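Local coordinates for membrane lipoprotein family protein (Aeropyrum pernix, PDB 4PEV) that probably serves as the solute-binding lipoprotein of an ABC transporter and binds adenosine, at residues C[162-167]-C[382-387]; C[169-174]-C[207-212]. All coordinates share one frame; numbering follows the deposited sequence.

Contacts 1 and 2 lie about 10 Å apart, centre to centre, and share helix 159-181, which follows strand 152-157 of the first sheet and packs in the second α/β domain. The chain order is 162-167, 169-174, 207-212 and 382-387, so both segments of contact 2 fall between those of contact 1. Helix 196-214 joins the shared helix in contact 2, and the late helix 375-389 in contact 1. These two partners also meet: Glu383 OE2 and Tyr211 OH, 2.8 Å apart, probably form a hydrogen bond, and Leu384 touches Tyr207. The three helices thus form one buried cluster, away from the adenosine site, that ties the C-terminal part of the chain to this domain.

Contact 1 (C[162-167]-C[382-387]); sequences VASLVG and EELKQK
Leu165 and Lys385 mark the nearest approach of the two backbones, with their CA atoms 7.2 Å apart, where helical segments 162-167 and 382-387 run nearly antiparallel at 165° with axes 9.9 Å apart. At this spacing the helices touch through a few side chains. Leu384 points at the earlier helix: its CG lies opposite the backbone N (chi1 -177°), which carries the CD2 branch across to Ser164. There the methyl rests against the serine, with Leu384 CD2 3.6 Å from Ser164 OG. This is packing of carbon against oxygen, and the polar need of the hydroxyl is met within its own helix, where OG hydrogen-bonds to the carbonyl oxygens of Glu161 and, a further residue back, Gln160. A serine suits the place because it is small enough to leave room for the leucine and can hide its oxygen against the preceding turn. The fold is that of the periplasmic binding proteins, two α/β domains around a ligand cleft; helix 159-181 lies on the second domain's sheet, where Val162 and Val166 reach strand 331-333, while helix 375-389 comes after the strands of both sheets and packs against another side of helix 159-181 from the one that meets strand 331-333. Next to Ser164, Leu165 starts off beside the interface, and its CD2 branch then swings in at the flank of Leu384, whose CB is 4.1 Å from Leu165 CD2. The two leucines meet at a slant, branch against stem. The same methyl abuts the backbone of the late helix, Leu165 CD2 lying 3.9 Å from Lys385 N. Lys385 contributes the start of its chain, CB 4.3 Å from Leu165 CD2, while its ammonium end leads away; a long aliphatic stem with a charged tip fits this partly exposed border. Tyr207 of helix 196-214 touches both Ser164 and Leu384.

Contact 2 (C[169-174]-C[207-212]); sequences IAADIA and YGVQYY
Tyr212 lays its ring against the backbone of helix 159-181 at Ala171 and Asp172. This is a helix-helix packing within the second α/β domain of a periplasmic binding protein fold, where helix 196-214 forms the β-α-β crossover between parallel strands 186-191 and 222-226. The segments cross at -51° with axes 8.4 Å apart, an angle close to that of classical ridges-into-grooves packing. The small side chain of Ala171 is consistent with so close an approach: its single methyl points into the other helix and its CA comes within 5.3 Å of Val209 CA. That methyl lies between the valine branch, Val209 CG1 being 4.2 Å from Ala171 CB, and the rim of the tyrosine near CG and CD2. One face of the ring receives the peptide link after Ala171, with Asp172 N 3.9 Å above the ring plane and over its centre, and the alanine carbonyl carbon offset toward the rim. Tyr212 reaches this place because its CG is anti to the backbone N (chi1 -177°), stretching the ring out over its neighbour. At the far end its hydroxyl donates a weak hydrogen bond to the carboxylate, Tyr212 OH to Asp172 OD1 2.7 Å, the carboxylate and ring planes standing 65° apart. A phenylalanine in its place could still lie on the peptide, but would probably leave Asn175 ND2 without its tyrosine oxygen and Asp172 OD1 with one hydroxyl partner fewer, that of Ser374 remaining. Beyond this first shell, helix 375-389 touches the tyrosine through Leu380, and Ala170 and Ile173 pack on sheet strands 248-254 and 277-282. Both ends of the polar pair have partners from outside the two segments: Ser374 OG hydrogen-bonds to Asp172 OD1, while Asn175 ND2 hydrogen-bonds to Tyr212 OH.

Contact 1 (C[162-167]-C[382-387])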
loop_
_atom_site.group_PDB
_atom_site.type_symbol
_atom_site.label_atom_id
_atom_site.label_comp_id
_atom_site.label_asym_id
_atom_site.label_seq_id
_atom_site.Cartn_x
_atom_site.Cartn_y
_atom_site.Cartn_z
ATOM N N VAL C 162 5.190 7.157 -3.573
ATOM C CA VAL C 162 4.418 6.359 -4.545
ATOM C C VAL C 162 2.960 6.854 -4.759
ATOM O O VAL C 162 2.467 6.853 -5.884
ATOM C CB VAL C 162 4.449 4.850 -4.191
ATOM C CG1 VAL C 162 3.524 4.523 -3.023
ATOM C CG2 VAL C 162 4.087 4.005 -5.401
ATOM N N ALA C 163 2.282 7.270 -3.693
ATOM C CA ALA C 163 0.910 7.761 -3.796
ATOM C C ALA C 163 0.808 9.017 -4.658
ATOM O O ALA C 163 -0.177 9.200 -5.382
ATOM C CB ALA C 163 0.348 8.044 -2.417
ATOM N N SER C 164 1.807 9.893 -4.562
ATOM C CA SER C 164 1.853 11.079 -5.405
ATOM C C SER C 164 1.909 10.699 -6.871
ATOM O O SER C 164 1.281 11.357 -7.693
ATOM C CB SER C 164 3.045 11.996 -5.039
ATOM O OG SER C 164 4.312 11.404 -5.310
ATOM N N LEU C 165 2.659 9.657 -7.212
ATOM C CA LEU C 165 2.712 9.218 -8.608
ATOM C C LEU C 165 1.340 8.726 -9.035
ATOM O O LEU C 165 0.891 8.998 -10.148
ATOM C CB LEU C 165 3.726 8.106 -8.802
ATOM C CG LEU C 165 5.147 8.478 -8.417
ATOM C CD1 LEU C 165 6.106 7.335 -8.713
ATOM C CD2 LEU C 165 5.584 9.728 -9.159
ATOM N N VAL C 166 0.684 8.005 -8.131
ATOM C CA VAL C 166 -0.651 7.487 -8.353
ATOM C C VAL C 166 -1.646 8.643 -8.494
ATOM O O VAL C 166 -2.530 8.593 -9.344
ATOM C CB VAL C 166 -1.040 6.512 -7.208
ATOM C CG1 VAL C 166 -2.545 6.326 -7.102
ATOM C CG2 VAL C 166 -0.342 5.171 -7.399
ATOM N N GLY C 167 -1.495 9.675 -7.668
ATOM C CA GLY C 167 -2.368 10.843 -7.714
ATOM C C GLY C 167 -2.367 11.488 -9.081
ATOM O O GLY C 167 -3.424 11.811 -9.628
ATOM N N GLU C 382 7.096 10.832 -14.599
ATOM C CA GLU C 382 8.553 10.829 -14.725
ATOM C C GLU C 382 9.214 12.101 -14.150
ATOM O O GLU C 382 10.271 12.034 -13.535
ATOM C CB GLU C 382 8.939 10.619 -16.197
ATOM C CG GLU C 382 10.434 10.446 -16.446
ATOM C CD GLU C 382 11.084 9.421 -15.521
ATOM O OE1 GLU C 382 10.729 8.223 -15.609
ATOM O OE2 GLU C 382 11.950 9.814 -14.698
ATOM N N GLU C 383 8.574 13.245 -14.330
ATOM C CA GLU C 383 9.116 14.501 -13.843
ATOM C C GLU C 383 9.022 14.597 -12.334
ATOM O O GLU C 383 9.745 15.374 -11.739
ATOM C CB GLU C 383 8.400 15.685 -14.515
ATOM C CG GLU C 383 8.442 17.043 -13.802
ATOM C CD GLU C 383 7.557 18.079 -14.505
ATOM O OE1 GLU C 383 7.745 18.271 -15.735
ATOM O OE2 GLU C 383 6.663 18.681 -13.844
ATOM N N LEU C 384 8.132 13.832 -11.703
ATOM C CA LEU C 384 8.042 13.840 -10.242
ATOM C C LEU C 384 8.895 12.736 -9.634
ATOM O O LEU C 384 9.587 12.946 -8.642
ATOM C CB LEU C 384 6.599 13.702 -9.777
ATOM C CG LEU C 384 6.384 13.778 -8.256
ATOM C CD1 LEU C 384 7.063 14.993 -7.639
ATOM C CD2 LEU C 384 4.896 13.779 -7.916
ATOM N N LYS C 385 8.830 11.557 -10.232
ATOM C CA LYS C 385 9.680 10.435 -9.859
ATOM C C LYS C 385 11.127 10.876 -9.790
ATOM O O LYS C 385 11.844 10.497 -8.871
ATOM C CB LYS C 385 9.497 9.323 -10.885
ATOM C CG LYS C 385 10.505 8.191 -10.908
ATOM C CD LYS C 385 9.999 7.150 -11.908
ATOM C CE LYS C 385 11.102 6.490 -12.730
ATOM N NZ LYS C 385 11.337 5.084 -12.294
ATOM N N GLN C 386 11.546 11.702 -10.746
ATOM C CA GLN C 386 12.940 12.132 -10.811
ATOM C C GLN C 386 13.288 13.268 -9.877
ATOM O O GLN C 386 14.406 13.323 -9.378
ATOM C CB GLN C 386 13.370 12.464 -12.243
ATOM C CG GLN C 386 14.141 11.320 -12.878
ATOM C CD GLN C 386 15.213 10.770 -11.940
ATOM O OE1 GLN C 386 15.945 11.533 -11.296
ATOM N NE2 GLN C 386 15.285 9.442 -11.832
ATOM N N LYS C 387 12.348 14.169 -9.631
ATOM C CA LYS C 387 12.568 15.199 -8.627
ATOM C C LYS C 387 12.710 14.571 -7.246
ATOM O O LYS C 387 13.401 15.116 -6.389
ATOM C CB LYS C 387 11.452 16.246 -8.655
ATOM C CG LYS C 387 11.570 17.175 -9.865
ATOM C CD LYS C 387 10.315 17.995 -10.150
ATOM C CE LYS C 387 10.123 19.105 -9.131
ATOM N NZ LYS C 387 8.929 19.934 -9.449
#

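Contact 2 (C[169-174]-C[207-212])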
loop_
_atom_site.group_PDB
_atom_site.type_symbol
_atom_site.label_atom_id
_atom_site.label_comp_id
_atom_site.label_asym_id
_atom_site.label_seq_id
_atom_site.Cartn_x
_atom_site.Cartn_y
_atom_site.Cartn_z
ATOM N N ILE C 169 -1.572 10.044 -11.902
ATOM C CA ILE C 169 -2.209 9.118 -12.838
ATOM C C ILE C 169 -3.740 9.186 -12.785
ATOM O O ILE C 169 -4.412 9.203 -13.823
ATOM C CB ILE C 169 -1.796 7.659 -12.563
ATOM C CG1 ILE C 169 -0.287 7.460 -12.765
ATOM C CG2 ILE C 169 -2.594 6.695 -13.453
ATOM C CD1 ILE C 169 0.155 7.521 -14.213
ATOM N N ALA C 170 -4.282 9.208 -11.576
ATOM C CA ALA C 170 -5.715 9.157 -11.396
ATOM C C ALA C 170 -6.334 10.474 -11.821
ATOM O O ALA C 170 -7.414 10.504 -12.384
ATOM C CB ALA C 170 -6.045 8.849 -9.947
ATOM N N ALA C 171 -5.651 11.573 -11.553
ATOM C CA ALA C 171 -6.115 12.860 -12.047
ATOM C C ALA C 171 -6.173 12.844 -13.560
ATOM O O ALA C 171 -7.055 13.451 -14.155
ATOM C CB ALA C 171 -5.207 13.989 -11.576
ATOM N N ASP C 172 -5.230 12.144 -14.173
ATOM C CA ASP C 172 -5.127 12.116 -15.621
ATOM C C ASP C 172 -6.188 11.238 -16.229
ATOM O O ASP C 172 -6.768 11.589 -17.254
ATOM C CB ASP C 172 -3.753 11.618 -16.061
ATOM C CG ASP C 172 -3.611 11.574 -17.567
ATOM O OD1 ASP C 172 -3.693 12.648 -18.231
ATOM O OD2 ASP C 172 -3.419 10.450 -18.086
ATOM N N ILE C 173 -6.437 10.095 -15.606
ATOM C CA ILE C 173 -7.464 9.178 -16.081
ATOM C C ILE C 173 -8.833 9.813 -15.935
ATOM O O ILE C 173 -9.691 9.632 -16.786
ATOM C CB ILE C 173 -7.442 7.858 -15.310
ATOM C CG1 ILE C 173 -6.159 7.091 -15.620
ATOM C CG2 ILE C 173 -8.662 7.011 -15.653
ATOM C CD1 ILE C 173 -5.980 5.829 -14.791
ATOM N N ALA C 174 -9.031 10.567 -14.862
ATOM C CA ALA C 174 -10.303 11.235 -14.621
ATOM C C ALA C 174 -10.516 12.376 -15.615
ATOM O O ALA C 174 -11.618 12.590 -16.120
ATOM C CB ALA C 174 -10.342 11.758 -13.199
ATOM N N TYR C 207 -1.416 15.432 -3.063
ATOM C CA TYR C 207 -0.307 16.149 -3.650
ATOM C C TYR C 207 -0.258 15.872 -5.131
ATOM O O TYR C 207 -0.218 16.791 -5.929
ATOM C CB TYR C 207 1.023 15.746 -3.010
ATOM C CG TYR C 207 2.192 16.487 -3.606
ATOM C CD1 TYR C 207 2.800 16.026 -4.756
ATOM C CD2 TYR C 207 2.675 17.661 -3.034
ATOM C CE1 TYR C 207 3.860 16.695 -5.322
ATOM C CE2 TYR C 207 3.748 18.343 -3.598
ATOM C CZ TYR C 207 4.326 17.849 -4.751
ATOM O OH TYR C 207 5.390 18.472 -5.351
ATOM N N GLY C 208 -0.251 14.595 -5.486
ATOM C CA GLY C 208 -0.131 14.174 -6.880
ATOM C C GLY C 208 -1.255 14.666 -7.769
ATOM O O GLY C 208 -1.037 14.943 -8.933
ATOM N N VAL C 209 -2.461 14.770 -7.225
ATOM C CA VAL C 209 -3.613 15.255 -7.995
ATOM C C VAL C 209 -3.495 16.756 -8.225
ATOM O O VAL C 209 -3.761 17.232 -9.328
ATOM C CB VAL C 209 -4.962 14.954 -7.288
ATOM C CG1 VAL C 209 -6.107 15.752 -7.912
ATOM C CG2 VAL C 209 -5.267 13.460 -7.317
ATOM N N GLN C 210 -3.121 17.498 -7.181
ATOM C CA GLN C 210 -2.980 18.946 -7.291
ATOM C C GLN C 210 -1.822 19.294 -8.195
ATOM O O GLN C 210 -1.882 20.288 -8.915
ATOM C CB GLN C 210 -2.751 19.586 -5.930
ATOM C CG GLN C 210 -3.923 19.485 -4.972
ATOM C CD GLN C 210 -5.124 20.254 -5.462
ATOM O OE1 GLN C 210 -5.684 19.932 -6.500
ATOM N NE2 GLN C 210 -5.526 21.274 -4.720
ATOM N N TYR C 211 -0.774 18.474 -8.156
ATOM C CA TYR C 211 0.386 18.661 -9.011
ATOM C C TYR C 211 -0.085 18.603 -10.452
ATOM O O TYR C 211 0.153 19.522 -11.229
ATOM C CB TYR C 211 1.416 17.572 -8.724
ATOM C CG TYR C 211 2.781 17.726 -9.373
ATOM C CD1 TYR C 211 3.025 17.228 -10.650
ATOM C CD2 TYR C 211 3.843 18.313 -8.685
ATOM C CE1 TYR C 211 4.275 17.331 -11.235
ATOM C CE2 TYR C 211 5.098 18.419 -9.261
ATOM C CZ TYR C 211 5.305 17.924 -10.538
ATOM O OH TYR C 211 6.543 18.024 -11.136
ATOM N N TYR C 212 -0.788 17.531 -10.788
ATOM C CA TYR C 212 -1.365 17.357 -12.112
ATOM C C TYR C 212 -2.221 18.552 -12.492
ATOM O O TYR C 212 -1.978 19.173 -13.504
ATOM C CB TYR C 212 -2.200 16.087 -12.164
ATOM C CG TYR C 212 -2.757 15.818 -13.524
ATOM C CD1 TYR C 212 -1.995 15.194 -14.491
ATOM C CD2 TYR C 212 -4.043 16.210 -13.852
ATOM C CE1 TYR C 212 -2.506 14.950 -15.749
ATOM C CE2 TYR C 212 -4.566 15.973 -15.112
ATOM C CZ TYR C 212 -3.794 15.343 -16.054
ATOM O OH TYR C 212 -4.322 15.102 -17.299
#